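PDB 7DRQ: Uly1 from Catenovulum maritimum, which acts as an ulvan lyase of polysaccharide lyase family 24, probably cleaving the algal polysaccharide ulvan by beta-elimination, and binds calcium ions. Local coordinates for residues A112-P117 against P204-S209; D211-L216 against F230-A235; G440-Q445 against L460-G465; I8-Q13 against R470-Q475. All coordinates share one frame; numbering follows the deposited sequence.

Contact 1: A112-P117 against P204-S209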
# COMPACT_ATOMS: atom_id res chain seq x y z
N ALA A 112 5.20 -5.89 -3.08
CA ALA A 112 4.50 -6.28 -1.86
C ALA A 112 4.95 -7.68 -1.45
O ALA A 112 5.21 -8.54 -2.30
CB ALA A 112 2.99 -6.27 -2.07
N VAL A 113 5.04 -7.90 -0.14
CA VAL A 113 5.47 -9.19 0.39
C VAL A 113 4.47 -9.64 1.46
O VAL A 113 3.92 -8.83 2.20
CB VAL A 113 6.91 -9.14 0.97
CG1 VAL A 113 7.01 -8.11 2.12
CG2 VAL A 113 7.38 -10.53 1.41
N ALA A 114 4.24 -10.95 1.52
CA ALA A 114 3.49 -11.55 2.61
C ALA A 114 4.02 -12.94 2.92
O ALA A 114 4.55 -13.63 2.04
CB ALA A 114 1.99 -11.65 2.29
N ILE A 115 3.85 -13.35 4.17
CA ILE A 115 4.07 -14.72 4.62
C ILE A 115 2.72 -15.34 4.98
O ILE A 115 1.91 -14.69 5.65
CB ILE A 115 5.02 -14.75 5.84
CG1 ILE A 115 6.29 -13.93 5.58
CG2 ILE A 115 5.37 -16.19 6.21
CD1 ILE A 115 7.11 -14.42 4.43
N SER A 116 2.47 -16.57 4.53
CA SER A 116 1.35 -17.33 5.10
C SER A 116 1.77 -17.91 6.44
O SER A 116 2.72 -18.70 6.49
CB SER A 116 0.92 -18.48 4.20
OG SER A 116 -0.02 -19.30 4.92
N PRO A 117 1.10 -17.57 7.54
CA PRO A 117 1.45 -18.19 8.82
C PRO A 117 1.04 -19.66 8.89
O PRO A 117 1.43 -20.34 9.84
CB PRO A 117 0.68 -17.34 9.85
CG PRO A 117 0.23 -16.11 9.08
CD PRO A 117 0.02 -16.58 7.68
N PRO A 204 -0.75 -3.82 -4.89
CA PRO A 204 -0.87 -5.06 -4.09
C PRO A 204 -0.65 -4.77 -2.62
O PRO A 204 0.36 -4.17 -2.23
CB PRO A 204 0.23 -5.96 -4.67
CG PRO A 204 1.29 -4.97 -5.15
CD PRO A 204 0.51 -3.78 -5.67
N THR A 205 -1.62 -5.16 -1.79
CA THR A 205 -1.54 -4.99 -0.34
C THR A 205 -2.12 -6.23 0.33
O THR A 205 -3.32 -6.50 0.19
CB THR A 205 -2.30 -3.74 0.12
OG1 THR A 205 -1.75 -2.59 -0.53
CG2 THR A 205 -2.16 -3.56 1.64
N PHE A 206 -1.27 -6.97 1.04
CA PHE A 206 -1.69 -8.15 1.78
C PHE A 206 -2.13 -7.77 3.19
O PHE A 206 -1.69 -6.77 3.76
CB PHE A 206 -0.55 -9.16 1.90
CG PHE A 206 -0.02 -9.69 0.59
CD1 PHE A 206 -0.62 -10.79 -0.03
CD2 PHE A 206 1.13 -9.16 0.02
CE1 PHE A 206 -0.11 -11.31 -1.20
CE2 PHE A 206 1.65 -9.67 -1.15
CZ PHE A 206 1.03 -10.76 -1.77
N PHE A 207 -2.98 -8.61 3.77
CA PHE A 207 -3.28 -8.52 5.19
C PHE A 207 -3.56 -9.92 5.72
O PHE A 207 -3.89 -10.83 4.96
CB PHE A 207 -4.47 -7.58 5.48
CG PHE A 207 -5.70 -7.84 4.66
CD1 PHE A 207 -5.84 -7.29 3.38
CD2 PHE A 207 -6.75 -8.62 5.17
CE1 PHE A 207 -6.98 -7.52 2.63
CE2 PHE A 207 -7.90 -8.84 4.42
CZ PHE A 207 -8.02 -8.30 3.15
N THR A 208 -3.43 -10.07 7.04
CA THR A 208 -3.58 -11.37 7.69
C THR A 208 -4.58 -11.26 8.84
O THR A 208 -4.71 -10.22 9.48
CB THR A 208 -2.25 -11.90 8.24
OG1 THR A 208 -1.64 -10.92 9.09
CG2 THR A 208 -1.29 -12.19 7.10
N SER A 209 -5.25 -12.37 9.12
CA SER A 209 -6.20 -12.42 10.22
C SER A 209 -5.55 -12.97 11.49
O SER A 209 -4.41 -13.43 11.49
CB SER A 209 -7.40 -13.28 9.83
OG SER A 209 -7.03 -14.65 9.86
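Ala114 sets its methyl on the ring of Phe206: CB stands 3.3 Å above the ring plane, offset toward the rim, and its nearest ring atom is CG. Measured from Ala114 CB to the centroid of the Phe206 ring the separation is 3.5 Å, 22° off the ring normal, which meets the geometry of a CH-pi contact. Phe206 has CG anti to its own carbonyl carbon (chi1 -61°), and the ring rises from there toward residues 112-114. Its CE2 also reaches Ala112 CB at 3.8 Å. That same methyl lies 3.8 Å from Pro204 CG and 3.4 Å from Pro204 O, closing the tight end. The two strands run nearly parallel, 21° apart, with axes 6.7 Å apart, too far for backbone pairing; they belong to different sheets. Each is an edge strand of its own sheet, 111-115 of one and 201-208 of the next, consistent with a beta-propeller in which two blades meet along their first strands. Leu125 and Leu216, one from each sheet, also touch the Phe206 side chain, while Asp51 takes the backbone N-H of Phe206. Toward the far end the fit slackens. Thr208, partly exposed, brings CG2 no nearer than 4.3 Å to Ile115 O, and the partly exposed Pro117 makes no close contact with 204-209.

Contact 2: D211-L216 against F230-A235; sequences DGDLFL and FNKYLA
Phe215 overlaps the aliphatic part of Lys232, with CE2 3.7 Å from Lys232 CD and CD2 3.7 Å from Lys232 CB. The two side chains lie side by side and point the same way, as expected for a non-hydrogen-bonded pair in the antiparallel beta hairpin of strands 214-220 and 225-234, the two middle strands of a four-stranded sheet consistent with one propeller blade. The Phe215 ring also meets Phe207 of the preceding strand, with nearly parallel planes. On the other face of the sheet Leu216 and Asn231 form the next, hydrogen-bonded pair, their backbones exchanging two N-H...O bonds. Further toward the open end Tyr233 N donates to Leu214 O at 2.8 Å and 177°, almost perfectly straight, while Leu214 CB and Tyr233 CB touch at 4.0 Å. The hydroxyl of Tyr233 is hydrogen-bonded to Asp119. Lys232 starts with CG anti to its backbone N (chi1 172°), and a bend at chi3 (73°) turns CE off the extended line. Its NZ remains 5.2 Å from Asp213 OD2, so the opposite charges do not touch directly; a water accepting from NZ and donating to OD2 joins them. A second water ties the strands where direct pairing stops: it accepts from Leu214 N and donates to Asp213 OD1 and, at 2.7 Å, to Tyr233 O.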
# COMPACT_ATOMS: atom_id res chain seq x y z
N ASP A 211 -6.23 -15.72 13.14
CA ASP A 211 -6.01 -17.15 13.01
C ASP A 211 -5.01 -17.51 11.91
O ASP A 211 -4.82 -18.70 11.63
CB ASP A 211 -7.34 -17.85 12.73
CG ASP A 211 -8.25 -17.86 13.93
OD1 ASP A 211 -7.79 -17.43 15.02
OD2 ASP A 211 -9.40 -18.29 13.80
N GLY A 212 -4.37 -16.52 11.29
CA GLY A 212 -3.33 -16.80 10.32
C GLY A 212 -3.78 -16.98 8.89
O GLY A 212 -3.01 -17.49 8.08
N ASP A 213 -5.01 -16.58 8.55
CA ASP A 213 -5.39 -16.53 7.15
C ASP A 213 -4.73 -15.34 6.47
O ASP A 213 -4.50 -14.30 7.09
CB ASP A 213 -6.91 -16.44 7.00
CG ASP A 213 -7.57 -17.82 6.98
OD1 ASP A 213 -7.03 -18.73 6.30
OD2 ASP A 213 -8.60 -17.98 7.65
N LEU A 214 -4.41 -15.52 5.20
CA LEU A 214 -3.70 -14.51 4.42
C LEU A 214 -4.59 -14.06 3.27
O LEU A 214 -5.18 -14.90 2.58
CB LEU A 214 -2.38 -15.06 3.87
CG LEU A 214 -1.63 -14.18 2.88
CD1 LEU A 214 -1.22 -12.85 3.52
CD2 LEU A 214 -0.39 -14.91 2.36
N PHE A 215 -4.69 -12.75 3.09
CA PHE A 215 -5.55 -12.17 2.06
C PHE A 215 -4.76 -11.15 1.25
O PHE A 215 -3.72 -10.65 1.68
CB PHE A 215 -6.77 -11.46 2.66
CG PHE A 215 -7.61 -12.32 3.54
CD1 PHE A 215 -7.31 -12.47 4.88
CD2 PHE A 215 -8.75 -12.94 3.04
CE1 PHE A 215 -8.11 -13.26 5.71
CE2 PHE A 215 -9.56 -13.71 3.85
CZ PHE A 215 -9.24 -13.88 5.19
N LEU A 216 -5.29 -10.82 0.07
CA LEU A 216 -4.69 -9.81 -0.78
C LEU A 216 -5.80 -8.94 -1.36
O LEU A 216 -6.86 -9.45 -1.69
CB LEU A 216 -3.89 -10.43 -1.91
CG LEU A 216 -3.59 -9.44 -3.03
CD1 LEU A 216 -2.37 -8.52 -2.67
CD2 LEU A 216 -3.42 -10.13 -4.35
N PHE A 230 -10.42 -8.58 -3.93
CA PHE A 230 -9.64 -9.23 -2.88
C PHE A 230 -9.84 -10.74 -2.95
O PHE A 230 -10.87 -11.23 -3.42
CB PHE A 230 -9.99 -8.70 -1.48
CG PHE A 230 -11.41 -8.98 -1.03
CD1 PHE A 230 -12.48 -8.25 -1.55
CD2 PHE A 230 -11.67 -9.94 -0.07
CE1 PHE A 230 -13.78 -8.49 -1.13
CE2 PHE A 230 -12.97 -10.20 0.36
CZ PHE A 230 -14.03 -9.48 -0.18
N ASN A 231 -8.84 -11.48 -2.47
CA ASN A 231 -8.91 -12.93 -2.48
C ASN A 231 -8.25 -13.45 -1.21
O ASN A 231 -7.79 -12.69 -0.36
CB ASN A 231 -8.26 -13.51 -3.74
CG ASN A 231 -6.80 -13.11 -3.89
OD1 ASN A 231 -6.21 -12.51 -3.00
ND2 ASN A 231 -6.21 -13.46 -5.03
N LYS A 232 -8.23 -14.77 -1.08
CA LYS A 232 -7.72 -15.44 0.11
C LYS A 232 -6.77 -16.54 -0.32
O LYS A 232 -6.98 -17.21 -1.34
CB LYS A 232 -8.87 -16.02 0.96
CG LYS A 232 -8.39 -16.90 2.12
CD LYS A 232 -9.51 -17.29 3.07
CE LYS A 232 -10.44 -18.32 2.46
NZ LYS A 232 -11.52 -18.71 3.42
N TYR A 233 -5.70 -16.71 0.45
CA TYR A 233 -4.76 -17.79 0.20
C TYR A 233 -5.31 -19.09 0.76
O TYR A 233 -5.72 -19.16 1.92
CB TYR A 233 -3.41 -17.46 0.83
CG TYR A 233 -2.41 -18.55 0.61
CD1 TYR A 233 -2.11 -18.98 -0.68
CD2 TYR A 233 -1.80 -19.19 1.69
CE1 TYR A 233 -1.21 -19.99 -0.89
CE2 TYR A 233 -0.90 -20.21 1.48
CZ TYR A 233 -0.61 -20.61 0.19
OH TYR A 233 0.28 -21.64 -0.02
N LEU A 234 -5.34 -20.12 -0.08
CA LEU A 234 -5.85 -21.43 0.33
C LEU A 234 -4.63 -22.31 0.60
O LEU A 234 -4.12 -22.98 -0.30
CB LEU A 234 -6.75 -22.01 -0.75
CG LEU A 234 -7.87 -21.07 -1.22
CD1 LEU A 234 -8.66 -21.71 -2.36
CD2 LEU A 234 -8.79 -20.70 -0.05
N ALA A 235 -4.15 -22.30 1.85
CA ALA A 235 -2.92 -23.01 2.18
C ALA A 235 -3.04 -24.50 1.89
O ALA A 235 -2.06 -25.15 1.47
CB ALA A 235 -2.55 -22.79 3.65
O HOH W 1 -5.06 -18.15 4.32
O HOH W 2 -11.32 -17.44 6.26

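Contact 3: G440-Q445 against L460-G465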
# COMPACT_ATOMS: atom_id res chain seq x y z
N GLY A 440 21.33 14.48 17.23
CA GLY A 440 22.52 13.69 16.97
C GLY A 440 22.26 12.32 16.39
O GLY A 440 23.21 11.65 15.98
N SER A 441 21.01 11.87 16.36
CA SER A 441 20.65 10.64 15.68
C SER A 441 20.53 10.89 14.18
O SER A 441 20.60 12.03 13.70
CB SER A 441 19.36 10.07 16.26
OG SER A 441 18.32 11.03 16.21
N GLN A 442 20.31 9.82 13.42
CA GLN A 442 20.30 9.92 11.97
C GLN A 442 19.07 10.67 11.47
O GLN A 442 18.05 10.79 12.15
CB GLN A 442 20.33 8.54 11.32
CG GLN A 442 21.56 7.74 11.66
CD GLN A 442 21.38 6.29 11.32
OE1 GLN A 442 21.18 5.47 12.20
NE2 GLN A 442 21.40 5.98 10.04
N SER A 443 19.17 11.17 10.24
CA SER A 443 18.07 11.85 9.58
C SER A 443 17.56 11.00 8.44
O SER A 443 18.35 10.47 7.65
CB SER A 443 18.50 13.22 9.06
OG SER A 443 18.42 14.18 10.10
N PHE A 444 16.24 10.87 8.35
CA PHE A 444 15.60 10.04 7.34
C PHE A 444 14.69 10.90 6.47
O PHE A 444 14.15 11.92 6.91
CB PHE A 444 14.83 8.89 7.99
CG PHE A 444 15.69 8.04 8.89
CD1 PHE A 444 16.53 7.09 8.36
CD2 PHE A 444 15.69 8.23 10.27
CE1 PHE A 444 17.35 6.31 9.19
CE2 PHE A 444 16.50 7.47 11.10
CZ PHE A 444 17.33 6.50 10.56
N GLN A 445 14.54 10.46 5.22
CA GLN A 445 13.83 11.15 4.16
C GLN A 445 12.42 10.62 3.94
O GLN A 445 11.55 11.35 3.45
CB GLN A 445 14.65 10.99 2.87
CG GLN A 445 14.12 11.65 1.63
CD GLN A 445 15.23 11.78 0.60
OE1 GLN A 445 16.40 11.92 0.95
NE2 GLN A 445 14.86 11.73 -0.68
N LEU A 460 13.14 2.67 6.71
CA LEU A 460 13.48 4.08 6.55
C LEU A 460 14.53 4.31 5.46
O LEU A 460 15.48 3.54 5.35
CB LEU A 460 14.02 4.63 7.88
CG LEU A 460 13.01 4.71 9.01
CD1 LEU A 460 13.71 4.64 10.37
CD2 LEU A 460 12.19 6.00 8.91
N LEU A 461 14.35 5.39 4.70
CA LEU A 461 15.35 5.86 3.74
C LEU A 461 16.18 6.97 4.39
O LEU A 461 15.62 7.98 4.85
CB LEU A 461 14.68 6.39 2.47
CG LEU A 461 15.56 7.10 1.44
CD1 LEU A 461 16.49 6.13 0.78
CD2 LEU A 461 14.67 7.76 0.37
N GLU A 462 17.50 6.79 4.44
CA GLU A 462 18.34 7.80 5.08
C GLU A 462 18.44 9.05 4.21
O GLU A 462 18.58 8.96 2.98
CB GLU A 462 19.74 7.24 5.37
CG GLU A 462 20.67 8.25 6.08
CD GLU A 462 21.93 7.57 6.65
OE1 GLU A 462 22.54 6.75 5.93
OE2 GLU A 462 22.30 7.86 7.81
N LYS A 463 18.37 10.21 4.85
CA LYS A 463 18.43 11.48 4.16
C LYS A 463 19.85 11.81 3.73
O LYS A 463 20.83 11.31 4.29
CB LYS A 463 17.91 12.60 5.06
CG LYS A 463 17.16 13.67 4.30
CD LYS A 463 16.29 14.49 5.23
CE LYS A 463 17.04 15.70 5.73
NZ LYS A 463 17.01 16.81 4.73
N GLY A 464 19.95 12.65 2.71
CA GLY A 464 21.24 13.16 2.29
C GLY A 464 21.97 12.31 1.28
O GLY A 464 23.11 12.64 0.93
N GLY A 465 21.37 11.22 0.82
CA GLY A 465 22.02 10.41 -0.19
C GLY A 465 22.22 11.16 -1.49
O GLY A 465 21.68 12.24 -1.73
O HOH W 3 21.77 10.36 8.96
O HOH W 4 18.56 10.38 0.60
O HOH W 5 18.37 13.85 1.03
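Phe444 and Leu460 cross at about a right angle, and the leucine methyl CD1 sits 3.9 Å above the centre of the ring, almost exactly on its normal, a clear CH-pi contact. Leu460 CB adds a second touch, 3.5 Å from Phe444 CD1. The phenylalanine carries CG anti to its carbonyl carbon (chi1 -56°), and although CB starts off away from 460-465 as a whole, the ring lies against Leu460. Replacing Phe444 by an alanine would probably leave Leu460 CD1 without its aromatic face and open a gap beside Leu414 and Pro419, which the side chain also touches. These residues lie at the mouth of the hairpin of strands 444-452 and 455-462, part of a four-stranded sheet consistent with a blade of a beta-propeller. Phe444 and Glu462 form a non-hydrogen-bonded pair, framed by the backbone hydrogen bonds from Gln445 N to Leu461 O at 2.7 Å and from Lys463 N to Ser443 O at 2.8 Å. The outer side is polar. Glu462, with CG anti to its backbone N (chi1 -178°) and an extended chain, carries its carboxylate to Gln442, whose NE2 donates to OE2 at 3.1 Å. The donor comes from above the carboxylate, 63° out of its plane, while OE2 lies close to the amide plane. A water bound to Ser443 N donates to this same oxygen. Gln445, also extended, runs alongside Leu461, and its OE1 accepts from two waters, one held by Gly464 N at 2.6 Å and the other linking Glu462 O and Gly465 N.

Contact 4: I8-Q13 against R470-Q475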
# COMPACT_ATOMS: atom_id res chain seq x y z
N ILE A 8 19.12 -1.27 12.27
CA ILE A 8 19.76 -2.25 11.40
C ILE A 8 19.88 -1.65 10.01
O ILE A 8 18.88 -1.24 9.42
CB ILE A 8 18.94 -3.56 11.34
CG1 ILE A 8 18.75 -4.13 12.75
CG2 ILE A 8 19.61 -4.58 10.43
CD1 ILE A 8 17.29 -4.20 13.14
N LYS A 9 21.08 -1.65 9.45
CA LYS A 9 21.21 -1.21 8.07
C LYS A 9 20.73 -2.32 7.15
O LYS A 9 21.06 -3.50 7.33
CB LYS A 9 22.66 -0.82 7.74
CG LYS A 9 22.84 -0.40 6.29
CD LYS A 9 24.14 0.39 6.11
CE LYS A 9 25.32 -0.52 5.82
NZ LYS A 9 26.58 0.28 5.59
N VAL A 10 19.90 -1.96 6.18
CA VAL A 10 19.42 -2.96 5.23
C VAL A 10 20.30 -3.00 4.00
O VAL A 10 20.76 -4.07 3.60
CB VAL A 10 17.95 -2.67 4.87
CG1 VAL A 10 17.45 -3.70 3.84
CG2 VAL A 10 17.10 -2.71 6.13
N THR A 11 20.54 -1.85 3.38
CA THR A 11 21.38 -1.81 2.19
C THR A 11 21.88 -0.39 1.99
O THR A 11 21.29 0.57 2.50
CB THR A 11 20.62 -2.30 0.95
OG1 THR A 11 21.50 -2.32 -0.19
CG2 THR A 11 19.45 -1.38 0.63
N ASP A 12 22.99 -0.28 1.26
CA ASP A 12 23.47 0.99 0.74
C ASP A 12 23.19 1.13 -0.74
O ASP A 12 23.69 2.06 -1.38
CB ASP A 12 24.98 1.12 0.98
CG ASP A 12 25.33 1.33 2.43
OD1 ASP A 12 24.68 2.17 3.09
OD2 ASP A 12 26.27 0.65 2.91
N GLN A 13 22.40 0.21 -1.31
CA GLN A 13 22.19 0.16 -2.75
C GLN A 13 20.71 0.21 -3.12
O GLN A 13 20.32 -0.31 -4.17
CB GLN A 13 22.83 -1.09 -3.35
CG GLN A 13 24.30 -1.25 -3.04
CD GLN A 13 25.05 -1.83 -4.22
OE1 GLN A 13 24.61 -2.80 -4.83
NE2 GLN A 13 26.19 -1.22 -4.55
N ARG A 470 20.87 4.48 -2.58
CA ARG A 470 20.74 5.12 -1.28
C ARG A 470 20.71 4.06 -0.19
O ARG A 470 20.63 2.86 -0.45
CB ARG A 470 19.48 5.99 -1.20
CG ARG A 470 19.33 6.97 -2.35
CD ARG A 470 20.04 8.27 -2.06
NE ARG A 470 20.11 9.16 -3.22
CZ ARG A 470 19.45 10.30 -3.33
NH1 ARG A 470 18.64 10.71 -2.36
NH2 ARG A 470 19.61 11.06 -4.41
N THR A 471 20.73 4.53 1.06
CA THR A 471 20.85 3.66 2.22
C THR A 471 19.53 3.60 2.96
O THR A 471 18.92 4.64 3.24
CB THR A 471 21.96 4.15 3.15
OG1 THR A 471 23.22 4.07 2.47
CG2 THR A 471 22.03 3.29 4.41
N THR A 472 19.08 2.38 3.29
CA THR A 472 17.88 2.18 4.07
C THR A 472 18.21 1.47 5.37
O THR A 472 19.19 0.73 5.47
CB THR A 472 16.82 1.35 3.31
OG1 THR A 472 17.41 0.12 2.92
CG2 THR A 472 16.37 2.09 2.07
N TYR A 473 17.36 1.71 6.36
CA TYR A 473 17.51 1.16 7.69
C TYR A 473 16.18 0.57 8.14
O TYR A 473 15.12 0.97 7.67
CB TYR A 473 17.91 2.24 8.70
CG TYR A 473 19.38 2.55 8.65
CD1 TYR A 473 19.87 3.48 7.75
CD2 TYR A 473 20.28 1.90 9.48
CE1 TYR A 473 21.23 3.76 7.68
CE2 TYR A 473 21.63 2.17 9.42
CZ TYR A 473 22.10 3.10 8.52
OH TYR A 473 23.45 3.37 8.46
N LEU A 474 16.28 -0.36 9.08
CA LEU A 474 15.14 -0.84 9.84
C LEU A 474 15.31 -0.43 11.29
O LEU A 474 16.35 -0.72 11.90
CB LEU A 474 15.02 -2.36 9.75
CG LEU A 474 14.07 -3.01 10.78
CD1 LEU A 474 12.62 -2.57 10.54
CD2 LEU A 474 14.18 -4.55 10.74
N GLN A 475 14.29 0.21 11.86
CA GLN A 475 14.25 0.46 13.29
C GLN A 475 13.14 -0.36 13.93
O GLN A 475 12.05 -0.50 13.36
CB GLN A 475 14.05 1.95 13.61
CG GLN A 475 15.27 2.81 13.28
CD GLN A 475 15.15 4.21 13.82
OE1 GLN A 475 14.11 4.61 14.35
NE2 GLN A 475 16.23 4.99 13.68
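Lys9 crosses Tyr473 obliquely: its CG stands 4.1 Å above the ring plane, offset toward the rim, and its CB is 3.6 Å from Tyr473 CE2. The lysine leaves the backbone with CG anti to N (chi1 178°), and its NZ ends in a salt bridge with Asp12 OD2 at 2.7 Å. An alanine in place of Tyr473 would probably take away the surface under the aliphatic part of Lys9 and leave that chain held mainly by the salt bridge at NZ. On the other face Ile8 and Leu474 lie side by side, CD1 to CD2 at 3.9 Å. Past the Lys9-Tyr473 pair, Val10 and Thr11 both face Thr472 in a classic beta bulge; Val10 N donates to Thr472 O at 2.9 Å, and Thr472 N to Thr11 O at 3.0 Å. The N-terminal strand 3-15 thus joins the sheet of the last C-terminal strands, an arrangement consistent with the velcro closure of a beta-propeller. Beside the bulge Asp12 and Thr471 point the same way, and Thr471 OG1 is modelled so close to Asp12 OD1 that the length of this bond is doubtful. The salt bridge from Lys9 to Asp12 OD2 would by itself probably favour the charged form of the aspartate.

How the contacts relate
Contacts 1 and 2 share a sheet: strand 201-208 of the first neighbours strand 214-220 of the second, with Phe207 O probably hydrogen-bonded to Phe215 N. Contacts 3 and 4 are joined likewise through strands 455-462 and 469-478; contact 3 lies across the chain's centre from contact 2, their centres about 35 Å apart. Chemistry follows position. Contact 1, buried between two sheets, relies on apolar packing; contact 2, also buried, is backbone pairing within one sheet with waters at its open end. Contact 3 is only partly buried and contact 4 lies at the surface, and both add polar side-chain bonds. Contact 4 encloses the other three along the chain.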